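Local coordinates for flavohemoprotein (Vibrio cholerae O1 biovar El Tor, PDB 4EH1) that probably uses NAD(P)H and oxygen to convert nitric oxide to nitrate, and is represented here by its C-terminal reductase domain with bound FAD, at residues 11-14 with 18-21. Residues are numbered along the deposited sequence; the frame is centred on the assembly and turned at random.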
# COMPACT_ATOMS: atom_id res chain seq x y z
N LYS A 11 3.04 -3.44 -3.04
CA LYS A 11 3.15 -2.02 -2.73
C LYS A 11 2.29 -1.74 -1.49
O LYS A 11 1.08 -1.58 -1.60
CB LYS A 11 2.66 -1.20 -3.92
CG LYS A 11 3.13 0.24 -3.92
CD LYS A 11 2.76 0.97 -5.21
CE LYS A 11 3.11 2.47 -5.07
NZ LYS A 11 2.73 3.22 -6.28
N GLN A 12 2.91 -1.73 -0.32
CA GLN A 12 2.17 -1.59 0.92
C GLN A 12 2.42 -0.23 1.55
O GLN A 12 3.55 0.25 1.60
CB GLN A 12 2.56 -2.68 1.93
CG GLN A 12 2.16 -4.10 1.53
CD GLN A 12 0.73 -4.47 1.93
OE1 GLN A 12 0.27 -4.17 3.05
NE2 GLN A 12 0.03 -5.13 1.02
N VAL A 13 1.35 0.39 2.04
CA VAL A 13 1.46 1.64 2.77
C VAL A 13 1.94 1.34 4.16
O VAL A 13 1.33 0.58 4.88
CB VAL A 13 0.12 2.37 2.82
CG1 VAL A 13 0.26 3.69 3.61
CG2 VAL A 13 -0.35 2.65 1.42
N GLU A 14 3.06 1.94 4.54
CA GLU A 14 3.56 1.75 5.89
C GLU A 14 3.11 2.86 6.85
O GLU A 14 2.92 2.60 8.01
CB GLU A 14 5.09 1.68 5.90
CG GLU A 14 5.67 0.58 5.05
CD GLU A 14 5.32 -0.83 5.59
OE1 GLU A 14 4.64 -0.93 6.64
OE2 GLU A 14 5.75 -1.83 4.97
N VAL A 18 5.27 6.95 3.93
CA VAL A 18 6.16 5.86 3.60
C VAL A 18 5.38 4.68 3.02
O VAL A 18 4.38 4.19 3.60
CB VAL A 18 6.95 5.39 4.82
CG1 VAL A 18 7.78 4.13 4.46
CG2 VAL A 18 7.83 6.51 5.40
N THR A 19 5.85 4.23 1.87
CA THR A 19 5.27 3.09 1.18
C THR A 19 6.36 2.07 0.86
O THR A 19 7.45 2.44 0.41
CB THR A 19 4.54 3.58 -0.10
OG1 THR A 19 3.30 4.21 0.31
CG2 THR A 19 4.23 2.39 -1.09
N SER A 20 6.09 0.78 1.14
CA SER A 20 7.07 -0.27 0.85
C SER A 20 6.85 -0.86 -0.56
O SER A 20 5.73 -0.89 -1.06
CB SER A 20 6.97 -1.43 1.86
OG SER A 20 7.65 -1.17 3.05
N PHE A 21 7.93 -1.35 -1.16
CA PHE A 21 7.86 -2.06 -2.43
C PHE A 21 8.60 -3.38 -2.29
O PHE A 21 9.76 -3.41 -1.92
CB PHE A 21 8.56 -1.28 -3.54
CG PHE A 21 7.95 0.07 -3.83
CD1 PHE A 21 7.19 0.26 -4.98
CD2 PHE A 21 8.13 1.14 -2.95
CE1 PHE A 21 6.61 1.53 -5.25
CE2 PHE A 21 7.57 2.39 -3.22
CZ PHE A 21 6.81 2.58 -4.37
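Val18 opens the returning arm of an antiparallel beta hairpin, strands 4-13 and 18-25 of the six-stranded antiparallel sheet in the FAD-binding part of the reductase domain. Its carbonyl O receives Glu14 N at 2.8 Å, closing the ladder at the turn end, and its CG1 lies 3.9 Å from Glu14 CB. The same side chain comes within about 6 Å of the bound FAD.

Thr19 faces Val13 in a non-hydrogen-bonded pair. Its CG2, anti to the backbone N (the OG1 branch has chi1 -75°), reaches along the face shared with Lys11 and packs 3.7 Å from Lys11 CG. Outward, the Thr19 backbone bonds to Val72 of strand 68-73, while Val13 and Lys11 form backbone bonds to the second subunit.

Ser20 and Gln12 form the hydrogen-bonded pair: Ser20 N reaches Gln12 O at 2.6 Å, close to the line of the C=O bond, and Gln12 N returns a bond of 3.0 Å to Ser20 O, bent to 141° at the hydrogen. Ser20 O also meets Lys11 CA in a CA-H...O contact. On the opposite face from Thr19, Ser20 OG donates a hydrogen bond to Glu14 OE2 at 2.8 Å, on the anti lone pair of that oxygen, which the bend of the glutamate at chi2 (-67°) brings within range; the hydroxyl also pairs with Ser71 OG.

Phe21 stands beside Lys11, both side chains running the same way. The fully extended lysine chain lies alongside the phenylalanine, CE 3.6 Å from Phe21 CE1 in an oblique approach to the ring, and NZ ends hydrogen-bonded to the carbonyl oxygens of Leu89, His90 and Val93.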